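Local coordinates for enoyl-CoA hydratase (Mycobacterium avium subsp. paratuberculosis, PDB 4LK5), which probably catalyses the reversible addition of water across the double bond of enoyl-CoA thioesters, at residues A156-K168 with M193-A205. Sequence-based numbering, arbitrary orientation.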
loop_
_atom_site.group_PDB
_atom_site.type_symbol
_atom_site.label_atom_id
_atom_site.label_comp_id
_atom_site.label_asym_id
_atom_site.label_seq_id
_atom_site.Cartn_x
_atom_site.Cartn_y
_atom_site.Cartn_z
ATOM N N ALA C 156 -7.323 8.977 -16.362
ATOM C CA ALA C 156 -6.746 10.281 -16.483
ATOM C C ALA C 156 -6.217 10.587 -17.907
ATOM O O ALA C 156 -5.752 9.700 -18.629
ATOM C CB ALA C 156 -5.634 10.423 -15.469
ATOM N N SER C 157 -6.357 11.857 -18.293
ATOM C CA SER C 157 -5.672 12.455 -19.427
ATOM C C SER C 157 -4.221 12.765 -19.082
ATOM O O SER C 157 -3.885 13.058 -17.923
ATOM C CB SER C 157 -6.353 13.777 -19.795
ATOM O OG SER C 157 -5.531 14.545 -20.656
ATOM N N GLU C 158 -3.358 12.764 -20.088
ATOM C CA GLU C 158 -2.007 13.257 -19.869
ATOM C C GLU C 158 -2.023 14.719 -19.400
ATOM O O GLU C 158 -1.081 15.153 -18.758
ATOM C CB GLU C 158 -1.115 13.043 -21.100
ATOM C CG GLU C 158 -0.748 11.575 -21.231
ATOM C CD GLU C 158 0.429 11.294 -22.135
ATOM O OE1 GLU C 158 0.374 11.706 -23.314
ATOM O OE2 GLU C 158 1.383 10.624 -21.657
ATOM N N ASN C 159 -3.101 15.452 -19.687
ATOM C CA ASN C 159 -3.269 16.834 -19.180
ATOM C C ASN C 159 -3.577 16.952 -17.689
ATOM O O ASN C 159 -3.336 17.990 -17.083
ATOM C CB ASN C 159 -4.379 17.569 -19.950
ATOM C CG ASN C 159 -3.944 17.990 -21.350
ATOM O OD1 ASN C 159 -2.764 17.889 -21.716
ATOM N ND2 ASN C 159 -4.906 18.469 -22.146
ATOM N N ALA C 160 -4.117 15.890 -17.110
ATOM C CA ALA C 160 -4.526 15.887 -15.715
ATOM C C ALA C 160 -3.381 15.955 -14.750
ATOM O O ALA C 160 -2.285 15.526 -15.046
ATOM C CB ALA C 160 -5.342 14.646 -15.425
ATOM N N PHE C 161 -3.662 16.503 -13.577
ATOM C CA PHE C 161 -2.795 16.338 -12.419
ATOM C C PHE C 161 -3.599 16.319 -11.127
ATOM O O PHE C 161 -4.750 16.754 -11.082
ATOM C CB PHE C 161 -1.703 17.403 -12.346
ATOM C CG PHE C 161 -2.218 18.812 -12.120
ATOM C CD1 PHE C 161 -2.564 19.258 -10.822
ATOM C CD2 PHE C 161 -2.356 19.705 -13.197
ATOM C CE1 PHE C 161 -3.035 20.548 -10.602
ATOM C CE2 PHE C 161 -2.817 20.991 -12.974
ATOM C CZ PHE C 161 -3.159 21.414 -11.678
ATOM N N PHE C 162 -2.948 15.830 -10.076
ATOM C CA PHE C 162 -3.549 15.680 -8.790
ATOM C C PHE C 162 -2.818 16.499 -7.740
ATOM O O PHE C 162 -1.593 16.579 -7.719
ATOM C CB PHE C 162 -3.567 14.195 -8.419
ATOM C CG PHE C 162 -4.375 13.366 -9.367
ATOM C CD1 PHE C 162 -3.842 12.968 -10.602
ATOM C CD2 PHE C 162 -5.672 13.028 -9.072
ATOM C CE1 PHE C 162 -4.597 12.210 -11.494
ATOM C CE2 PHE C 162 -6.434 12.286 -9.967
ATOM C CZ PHE C 162 -5.898 11.884 -11.181
HETATM N N MSE C 163 -3.577 17.133 -6.862
HETATM C CA MSE C 163 -2.938 17.850 -5.782
HETATM C C MSE C 163 -3.808 17.977 -4.563
HETATM O O MSE C 163 -4.876 18.596 -4.595
HETATM C CB MSE C 163 -2.533 19.240 -6.235
HETATM C CG MSE C 163 -1.839 19.851 -5.028
HETATM SE SE MSE C 163 -0.858 21.415 -5.625
HETATM C CE MSE C 163 -2.475 22.351 -6.261
ATOM N N LEU C 164 -3.327 17.407 -3.465
ATOM C CA LEU C 164 -3.965 17.569 -2.193
ATOM C C LEU C 164 -3.615 18.936 -1.631
ATOM O O LEU C 164 -2.695 19.066 -0.838
ATOM C CB LEU C 164 -3.472 16.498 -1.255
ATOM C CG LEU C 164 -3.954 15.101 -1.584
ATOM C CD1 LEU C 164 -3.512 14.199 -0.438
ATOM C CD2 LEU C 164 -5.454 15.056 -1.739
ATOM N N ALA C 165 -4.397 19.934 -2.027
ATOM C CA ALA C 165 -4.089 21.346 -1.763
ATOM C C ALA C 165 -4.346 21.791 -0.339
ATOM O O ALA C 165 -3.808 22.801 0.091
ATOM C CB ALA C 165 -4.875 22.238 -2.717
ATOM N N PHE C 166 -5.128 21.027 0.403
ATOM C CA PHE C 166 -5.682 21.493 1.674
ATOM C C PHE C 166 -4.705 22.366 2.475
ATOM O O PHE C 166 -5.017 23.460 2.953
ATOM C CB PHE C 166 -6.086 20.303 2.512
ATOM C CG PHE C 166 -6.996 19.360 1.811
ATOM C CD1 PHE C 166 -8.342 19.642 1.695
ATOM C CD2 PHE C 166 -6.506 18.170 1.277
ATOM C CE1 PHE C 166 -9.182 18.760 1.067
ATOM C CE2 PHE C 166 -7.339 17.286 0.636
ATOM C CZ PHE C 166 -8.677 17.582 0.527
ATOM N N THR C 167 -3.512 21.856 2.590
ATOM C CA THR C 167 -2.493 22.378 3.496
ATOM C C THR C 167 -1.915 23.748 3.070
ATOM O O THR C 167 -1.296 24.437 3.855
ATOM C CB THR C 167 -1.403 21.262 3.612
ATOM O OG1 THR C 167 -1.458 20.666 4.913
ATOM C CG2 THR C 167 -0.026 21.755 3.285
ATOM N N LYS C 168 -2.095 24.109 1.808
ATOM C CA LYS C 168 -1.662 25.410 1.298
ATOM C C LYS C 168 -2.535 26.537 1.821
ATOM O O LYS C 168 -2.151 27.687 1.762
ATOM C CB LYS C 168 -1.691 25.429 -0.231
ATOM C CG LYS C 168 -0.498 24.698 -0.836
ATOM C CD LYS C 168 -0.383 24.864 -2.361
ATOM C CE LYS C 168 1.084 24.974 -2.787
ATOM N NZ LYS C 168 1.412 24.211 -4.029
HETATM N N MSE C 193 2.140 13.881 -0.368
HETATM C CA MSE C 193 1.158 14.632 -1.087
HETATM C C MSE C 193 0.495 15.578 -0.155
HETATM O O MSE C 193 0.157 16.689 -0.532
HETATM C CB MSE C 193 0.087 13.736 -1.669
HETATM C CG MSE C 193 0.629 13.050 -2.922
HETATM SE SE MSE C 193 -0.828 11.992 -3.774
HETATM C CE MSE C 193 -1.827 13.502 -4.572
ATOM N N ALA C 194 0.297 15.142 1.081
ATOM C CA ALA C 194 -0.465 15.908 2.056
ATOM C C ALA C 194 0.361 17.022 2.691
ATOM O O ALA C 194 -0.137 18.117 2.875
ATOM C CB ALA C 194 -0.984 14.975 3.144
ATOM N N LEU C 195 1.612 16.725 3.061
ATOM C CA LEU C 195 2.446 17.709 3.745
ATOM C C LEU C 195 3.236 18.603 2.794
ATOM O O LEU C 195 3.603 19.727 3.164
ATOM C CB LEU C 195 3.428 17.054 4.726
ATOM C CG LEU C 195 2.885 16.340 5.968
ATOM C CD1 LEU C 195 4.072 15.883 6.810
ATOM C CD2 LEU C 195 1.946 17.193 6.806
ATOM N N LEU C 196 3.521 18.109 1.596
ATOM C CA LEU C 196 4.318 18.860 0.643
ATOM C C LEU C 196 3.599 18.853 -0.666
ATOM O O LEU C 196 4.155 18.466 -1.690
ATOM C CB LEU C 196 5.695 18.220 0.467
ATOM C CG LEU C 196 6.542 18.291 1.715
ATOM C CD1 LEU C 196 7.627 17.218 1.657
ATOM C CD2 LEU C 196 7.131 19.688 1.868
ATOM N N PRO C 197 2.352 19.312 -0.659
ATOM C CA PRO C 197 1.584 19.194 -1.886
ATOM C C PRO C 197 2.303 19.794 -3.091
ATOM O O PRO C 197 2.961 20.838 -2.972
ATOM C CB PRO C 197 0.303 19.931 -1.563
ATOM C CG PRO C 197 0.672 20.861 -0.471
ATOM C CD PRO C 197 1.701 20.177 0.336
ATOM N N GLU C 198 2.207 19.082 -4.217
ATOM C CA GLU C 198 2.765 19.458 -5.532
ATOM C C GLU C 198 1.777 18.973 -6.590
ATOM O O GLU C 198 0.962 18.082 -6.341
ATOM C CB GLU C 198 4.103 18.750 -5.801
ATOM C CG GLU C 198 5.329 19.367 -5.133
ATOM C CD GLU C 198 5.595 20.789 -5.602
ATOM O OE1 GLU C 198 5.046 21.194 -6.661
ATOM O OE2 GLU C 198 6.340 21.504 -4.909
ATOM N N ARG C 199 1.854 19.543 -7.784
ATOM C CA ARG C 199 1.023 19.101 -8.903
ATOM C C ARG C 199 1.599 17.795 -9.374
ATOM O O ARG C 199 2.650 17.766 -10.002
ATOM C CB ARG C 199 1.034 20.138 -10.040
ATOM C CG ARG C 199 0.378 21.450 -9.642
ATOM C CD ARG C 199 0.328 22.499 -10.729
ATOM N NE ARG C 199 -0.289 23.737 -10.210
ATOM C CZ ARG C 199 -0.870 24.682 -10.956
ATOM N NH1 ARG C 199 -0.934 24.556 -12.279
ATOM N NH2 ARG C 199 -1.389 25.760 -10.378
ATOM N N LEU C 200 0.934 16.708 -9.035
ATOM C CA LEU C 200 1.408 15.379 -9.406
ATOM C C LEU C 200 0.825 15.019 -10.791
ATOM O O LEU C 200 -0.365 14.742 -10.877
ATOM C CB LEU C 200 0.977 14.345 -8.362
ATOM C CG LEU C 200 1.489 12.953 -8.725
ATOM C CD1 LEU C 200 2.847 12.722 -8.118
ATOM C CD2 LEU C 200 0.529 11.875 -8.271
ATOM N N PRO C 201 1.658 15.009 -11.860
ATOM C CA PRO C 201 1.109 14.716 -13.209
ATOM C C PRO C 201 0.681 13.263 -13.417
ATOM O O PRO C 201 1.335 12.305 -12.955
ATOM C CB PRO C 201 2.260 15.065 -14.169
ATOM C CG PRO C 201 3.500 14.860 -13.343
ATOM C CD PRO C 201 3.132 15.153 -11.883
ATOM N N ALA C 202 -0.411 13.136 -14.149
ATOM C CA ALA C 202 -1.042 11.872 -14.439
ATOM C C ALA C 202 -0.043 10.753 -14.563
ATOM O O ALA C 202 -0.182 9.705 -13.936
ATOM C CB ALA C 202 -1.833 11.992 -15.727
ATOM N N ALA C 203 0.961 10.965 -15.396
ATOM C CA ALA C 203 1.805 9.880 -15.766
ATOM C C ALA C 203 2.522 9.388 -14.508
ATOM O O ALA C 203 2.654 8.199 -14.326
ATOM C CB ALA C 203 2.776 10.308 -16.870
ATOM N N GLU C 204 2.952 10.297 -13.628
ATOM C CA GLU C 204 3.636 9.926 -12.368
ATOM C C GLU C 204 2.627 9.334 -11.388
ATOM O O GLU C 204 2.967 8.491 -10.568
ATOM C CB GLU C 204 4.292 11.157 -11.763
ATOM C CG GLU C 204 5.437 10.928 -10.781
ATOM C CD GLU C 204 6.115 12.251 -10.365
ATOM O OE1 GLU C 204 6.592 12.366 -9.203
ATOM O OE2 GLU C 204 6.170 13.191 -11.202
ATOM N N ALA C 205 1.364 9.744 -11.498
ATOM C CA ALA C 205 0.296 9.095 -10.757
ATOM C C ALA C 205 0.020 7.628 -11.183
ATOM O O ALA C 205 -0.309 6.775 -10.350
ATOM C CB ALA C 205 -0.963 9.942 -10.850
HETATM O O HOH W 1 -2.442 18.844 1.944
#
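Phe162 and Leu200 form a hydrogen-bonded antiparallel pair in which each backbone satisfies the other: Phe162 N donates to Leu200 O at 2.9 Å, and Leu200 N returns a nearly straight bond (167°) to Phe162 O. Two residues along, past the non-hydrogen-bonded pair of Phe161 and Pro201, Ala202 N reaches Ala160 O over 3.2 Å from above the carbonyl plane. Leu200 O also takes a CA-H contact from Phe161 and lies at the edge of the Phe162 ring, in its plane.

Phe161 CG sits between its backbone N and carbonyl carbon (chi1 66°), and the Arg199 chain, extended from CG to NE, runs across one face of the ring in a CH-pi contact, CD 4.0 Å from the centroid and the guanidinium only 16° from parallel. Beyond the strands a water takes over, donating to Leu164 O (2.8 Å) and to Ala194 O at the end of helix 187-195, and accepting from Thr167 N. Pro197 O and Glu198 OE2 find their partner in Arg230 of the second subunit, by hydrogen bond and salt bridge respectively. With strand 139-141 beside 161-163, these strands complete the small three-stranded sheet that accompanies the larger one in the crotonase fold, here bordering a subunit interface.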